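Local structure of octenoyl-coa reductase/carboxylase (4A0S) at residues K44-R47 with K48-L52; N372-E376 with S377-V381. The protein carboxylates and reduces 2-octenoyl-CoA with NADPH, supplying an unusual extender unit for assembly of the cinnabaramide polyketide. All blocks are in the same frame, centred on the assembly; numbering follows the deposited sequence.

Contact 1: K44-R47 with K48-L52; sequences KDVR and KSLRL
A short, weakly bonded helical turn about 46-49, capped at its start by D45, leads into the strand at 51-52. Its opening turn is closed by K48 N, which donates to D45 O at 2.7 Å from above the carbonyl plane. The aliphatic part of K48 crosses the D45 side chain at about a right angle, with K48 CG 3.8 Å from D45 CB. With D45 CG anti to the backbone N (chi1 -172°), the carboxylate swings back over the helix start, where OD1 accepts the capping bond from R47 N at 2.9 Å, met from above the carboxylate plane. The same oxygen offers its syn lone pair to R47 NE, and R47 NH2 completes a side-on salt bridge to D45 OD2 at 2.7 Å, so that three nitrogens of R47 grip the carboxylate; a bend at chi3 (-61°) folds the arginine back for this grip. NH1 of R47 reaches on to E395, tying the cap to helix 393-401.

On the C-terminal side of the turn, two backbone donors reach back to V46 O: L50 N at 2.9 Å, almost in line with the carbonyl, and S49 N at 3.2 Å from well above its plane. S49 OG also lies close to this oxygen and is hydrogen-bonded to A82 O. V46 and L50 run side by side, V46 CG2 4.0 Å from L50 CD1, and both press against C397 and A82, so the turn is wedged between helices 76-82 and 393-401. The bond from R47 N to D45 OD1 is characteristic of an aspartate N-cap, here on a short helical turn running into strand 51-52.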
loop_
_atom_site.group_PDB
_atom_site.type_symbol
_atom_site.label_atom_id
_atom_site.label_comp_id
_atom_site.label_asym_id
_atom_site.label_seq_id
_atom_site.Cartn_x
_atom_site.Cartn_y
_atom_site.Cartn_z
ATOM N N LYS A 44 11.214 -7.709 -40.743
ATOM C CA LYS A 44 10.951 -6.308 -41.078
ATOM C C LYS A 44 12.147 -5.439 -40.730
ATOM O O LYS A 44 12.158 -4.719 -39.721
ATOM C CB LYS A 44 9.690 -5.829 -40.370
ATOM C CG LYS A 44 8.506 -6.744 -40.628
ATOM C CD LYS A 44 7.264 -6.302 -39.906
ATOM C CE LYS A 44 6.098 -7.216 -40.269
ATOM N NZ LYS A 44 4.821 -6.607 -39.808
ATOM N N ASP A 45 13.158 -5.539 -41.581
ATOM C CA ASP A 45 14.444 -4.899 -41.384
ATOM C C ASP A 45 14.279 -3.408 -41.138
ATOM O O ASP A 45 13.989 -2.644 -42.078
ATOM C CB ASP A 45 15.319 -5.145 -42.624
ATOM C CG ASP A 45 16.757 -4.683 -42.441
ATOM O OD1 ASP A 45 17.035 -3.950 -41.477
ATOM O OD2 ASP A 45 17.615 -5.046 -43.287
ATOM N N VAL A 46 14.476 -2.994 -39.882
ATOM C CA VAL A 46 14.296 -1.579 -39.514
ATOM C C VAL A 46 15.115 -0.670 -40.404
ATOM O O VAL A 46 14.805 0.507 -40.539
ATOM C CB VAL A 46 14.704 -1.269 -38.069
ATOM C CG1 VAL A 46 13.864 -2.059 -37.113
ATOM C CG2 VAL A 46 16.232 -1.469 -37.869
ATOM N N ARG A 47 16.175 -1.208 -41.005
ATOM C CA ARG A 47 17.052 -0.362 -41.801
ATOM C C ARG A 47 16.382 -0.004 -43.113
ATOM O O ARG A 47 16.825 0.901 -43.807
ATOM C CB ARG A 47 18.383 -1.049 -42.060
ATOM C CG ARG A 47 19.156 -1.339 -40.792
ATOM C CD ARG A 47 20.328 -2.257 -41.080
ATOM N NE ARG A 47 19.852 -3.533 -41.598
ATOM C CZ ARG A 47 20.644 -4.547 -41.936
ATOM N NH1 ARG A 47 21.958 -4.454 -41.790
ATOM N NH2 ARG A 47 20.115 -5.668 -42.392
ATOM N N LYS A 48 15.310 -0.714 -43.455
ATOM C CA LYS A 48 14.579 -0.417 -44.689
ATOM C C LYS A 48 13.600 0.745 -44.505
ATOM O O LYS A 48 13.225 1.421 -45.468
ATOM C CB LYS A 48 13.869 -1.665 -45.214
ATOM C CG LYS A 48 14.825 -2.774 -45.578
ATOM C CD LYS A 48 14.120 -3.910 -46.280
ATOM C CE LYS A 48 15.124 -4.944 -46.786
ATOM N NZ LYS A 48 16.190 -4.331 -47.639
ATOM N N SER A 49 13.221 0.996 -43.256
ATOM C CA SER A 49 12.267 2.048 -42.933
ATOM C C SER A 49 12.944 3.283 -42.378
ATOM O O SER A 49 12.557 4.405 -42.711
ATOM C CB SER A 49 11.259 1.534 -41.928
ATOM O OG SER A 49 11.955 1.105 -40.776
ATOM N N LEU A 50 13.950 3.083 -41.527
ATOM C CA LEU A 50 14.668 4.195 -40.913
ATOM C C LEU A 50 15.284 5.121 -41.944
ATOM O O LEU A 50 15.906 4.663 -42.901
ATOM C CB LEU A 50 15.723 3.685 -39.939
ATOM C CG LEU A 50 15.102 3.167 -38.636
ATOM C CD1 LEU A 50 16.145 2.488 -37.756
ATOM C CD2 LEU A 50 14.388 4.290 -37.858
ATOM N N ARG A 51 15.067 6.419 -41.764
ATOM C CA ARG A 51 15.630 7.446 -42.639
ATOM C C ARG A 51 16.471 8.359 -41.781
ATOM O O ARG A 51 16.152 8.571 -40.609
ATOM C CB ARG A 51 14.541 8.281 -43.316
ATOM C CG ARG A 51 13.361 7.499 -43.905
ATOM C CD ARG A 51 13.634 6.945 -45.299
ATOM N NE ARG A 51 12.792 5.774 -45.567
ATOM C CZ ARG A 51 12.955 4.929 -46.589
ATOM N NH1 ARG A 51 13.927 5.119 -47.470
ATOM N NH2 ARG A 51 12.137 3.891 -46.732
ATOM N N LEU A 52 17.563 8.867 -42.342
ATOM C CA LEU A 52 18.315 9.901 -41.664
ATOM C C LEU A 52 18.405 11.096 -42.578
ATOM O O LEU A 52 18.980 11.016 -43.663
ATOM C CB LEU A 52 19.707 9.423 -41.266
ATOM C CG LEU A 52 20.488 10.372 -40.361
ATOM C CD1 LEU A 52 19.842 10.473 -38.983
ATOM C CD2 LEU A 52 21.925 9.853 -40.236
#

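Contact 2: N372-E376 with S377-V381; sequences NRLFE and SGAVV
The ring of F375 has V380 CG1 over one face, 3.6 Å above the plane and offset toward the rim, in a CH-pi contact 3.9 Å from the centroid. V380 CG1 is anti to its own backbone N (chi1 169°), which carries this methyl over CE2 and CZ of the ring, while CG2 packs on L374 CB. The backbone of V381 approaches the ring obliquely, its C 3.4 Å from F375 CE1, and F375 CA points its hydrogen almost straight at V380 O, 3.5 Å away. Beyond the segments, P188 in a loop and A203 of helix 200-210 also touch the phenylalanine. An alanine here would remove the ring under V380 CG1 and would probably leave a gap between the helix end, the returning chain and helix 200-210.

S377 N still donates to R373 O as in the helix, whereas G378 N turns to F375 O, and V380 N reaches L374 O at 3.0 Å from above the carbonyl plane. G378 has positive phi (84°), and a side chain there would run into the carbonyl oxygen of S377, so glycine fits here. S377 OG accepts from A379 N at 3.1 Å, an ST turn. A water gives one proton to F375 O at 2.6 Å and another to V380 O, bridging helix and returning chain. L374 CD2 meets A379 CB at 4.2 Å, and L374 also packs on F240 of helix 232-243 and on Q220 of a neighbouring subunit. A glycine of positive phi just past the last helical turn is characteristic of a helix C-terminal glycine cap, here leading from helix 365-376 toward strand 384-389.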
loop_
_atom_site.group_PDB
_atom_site.type_symbol
_atom_site.label_atom_id
_atom_site.label_comp_id
_atom_site.label_asym_id
_atom_site.label_seq_id
_atom_site.Cartn_x
_atom_site.Cartn_y
_atom_site.Cartn_z
ATOM N N ASN A 372 17.363 8.335 -11.445
ATOM C CA ASN A 372 18.492 9.221 -11.688
ATOM C C ASN A 372 19.362 9.350 -10.444
ATOM O O ASN A 372 20.578 9.366 -10.544
ATOM C CB ASN A 372 17.999 10.596 -12.141
ATOM C CG ASN A 372 19.058 11.373 -12.868
ATOM O OD1 ASN A 372 19.892 10.797 -13.572
ATOM N ND2 ASN A 372 19.028 12.681 -12.724
ATOM N N ARG A 373 18.733 9.401 -9.274
ATOM C CA ARG A 373 19.472 9.477 -8.022
ATOM C C ARG A 373 20.355 8.270 -7.807
ATOM O O ARG A 373 21.435 8.385 -7.248
ATOM C CB ARG A 373 18.520 9.627 -6.849
ATOM C CG ARG A 373 17.998 11.005 -6.759
ATOM C CD ARG A 373 16.813 11.040 -5.859
ATOM N NE ARG A 373 16.427 12.419 -5.626
ATOM C CZ ARG A 373 15.448 12.791 -4.807
ATOM N NH1 ARG A 373 14.724 11.885 -4.156
ATOM N NH2 ARG A 373 15.182 14.076 -4.661
ATOM N N LEU A 374 19.884 7.112 -8.251
ATOM C CA LEU A 374 20.669 5.899 -8.095
ATOM C C LEU A 374 21.842 5.900 -9.063
ATOM O O LEU A 374 22.877 5.324 -8.786
ATOM C CB LEU A 374 19.798 4.682 -8.307
ATOM C CG LEU A 374 18.768 4.474 -7.191
ATOM C CD1 LEU A 374 17.819 3.332 -7.548
ATOM C CD2 LEU A 374 19.453 4.208 -5.852
ATOM N N PHE A 375 21.664 6.535 -10.223
ATOM C CA PHE A 375 22.789 6.699 -11.141
ATOM C C PHE A 375 23.773 7.705 -10.588
ATOM O O PHE A 375 24.988 7.499 -10.652
ATOM C CB PHE A 375 22.307 7.130 -12.522
ATOM C CG PHE A 375 21.809 5.997 -13.332
ATOM C CD1 PHE A 375 22.696 5.229 -14.080
ATOM C CD2 PHE A 375 20.469 5.645 -13.305
ATOM C CE1 PHE A 375 22.240 4.146 -14.824
ATOM C CE2 PHE A 375 20.002 4.557 -14.053
ATOM C CZ PHE A 375 20.893 3.811 -14.810
ATOM N N GLU A 376 23.220 8.769 -10.008
ATOM C CA GLU A 376 23.988 9.888 -9.480
ATOM C C GLU A 376 24.967 9.453 -8.399
ATOM O O GLU A 376 26.073 9.982 -8.327
ATOM C CB GLU A 376 23.056 10.974 -8.947
ATOM C CG GLU A 376 22.513 11.891 -10.030
ATOM C CD GLU A 376 21.491 12.861 -9.483
ATOM O OE1 GLU A 376 20.968 12.606 -8.384
ATOM O OE2 GLU A 376 21.233 13.890 -10.134
ATOM N N SER A 377 24.551 8.485 -7.580
ATOM C CA SER A 377 25.381 7.945 -6.502
ATOM C C SER A 377 26.308 6.838 -6.998
ATOM O O SER A 377 27.216 6.407 -6.276
ATOM C CB SER A 377 24.478 7.355 -5.431
ATOM O OG SER A 377 23.823 6.217 -5.949
ATOM N N GLY A 378 26.043 6.334 -8.201
ATOM C CA GLY A 378 26.844 5.244 -8.749
ATOM C C GLY A 378 26.356 3.898 -8.237
ATOM O O GLY A 378 26.945 2.861 -8.544
ATOM N N ALA A 379 25.255 3.912 -7.468
ATOM C CA ALA A 379 24.651 2.677 -7.013
ATOM C C ALA A 379 24.261 1.819 -8.203
ATOM O O ALA A 379 24.366 0.599 -8.167
ATOM C CB ALA A 379 23.435 2.965 -6.168
ATOM N N VAL A 380 23.803 2.486 -9.253
ATOM C CA VAL A 380 23.379 1.842 -10.474
ATOM C C VAL A 380 24.197 2.502 -11.589
ATOM O O VAL A 380 24.522 3.701 -11.521
ATOM C CB VAL A 380 21.856 2.009 -10.664
ATOM C CG1 VAL A 380 21.411 1.580 -12.042
ATOM C CG2 VAL A 380 21.102 1.197 -9.589
ATOM N N VAL A 381 24.559 1.704 -12.586
ATOM C CA VAL A 381 25.481 2.151 -13.621
ATOM C C VAL A 381 24.852 1.901 -14.979
ATOM O O VAL A 381 23.971 1.037 -15.101
ATOM C CB VAL A 381 26.848 1.448 -13.522
ATOM C CG1 VAL A 381 27.505 1.715 -12.146
ATOM C CG2 VAL A 381 26.722 -0.065 -13.836
HETATM O O HOH W 1 26.242 5.734 -12.101
#

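How the contacts relate
Contacts 1 and 2 follow one another along the chain without touching: their centres are 34 Å apart, their nearest atoms about 23 Å, and they lie on opposite sides of the chain's centre. Both belong essentially to the enoyl reductase part of the chain, and both stand back from the cofactor. The V46 side chain is about 11 Å from bound NADP, about 13 Å from octanoyl-CoA and about 8 Å from the side chain of W80, an NADP-binding residue; the F375 side chain is about 13 Å from NADP. One contact begins a helix and the other ends one, and at these distances the side chains of V46 and F375 do not touch the cofactor.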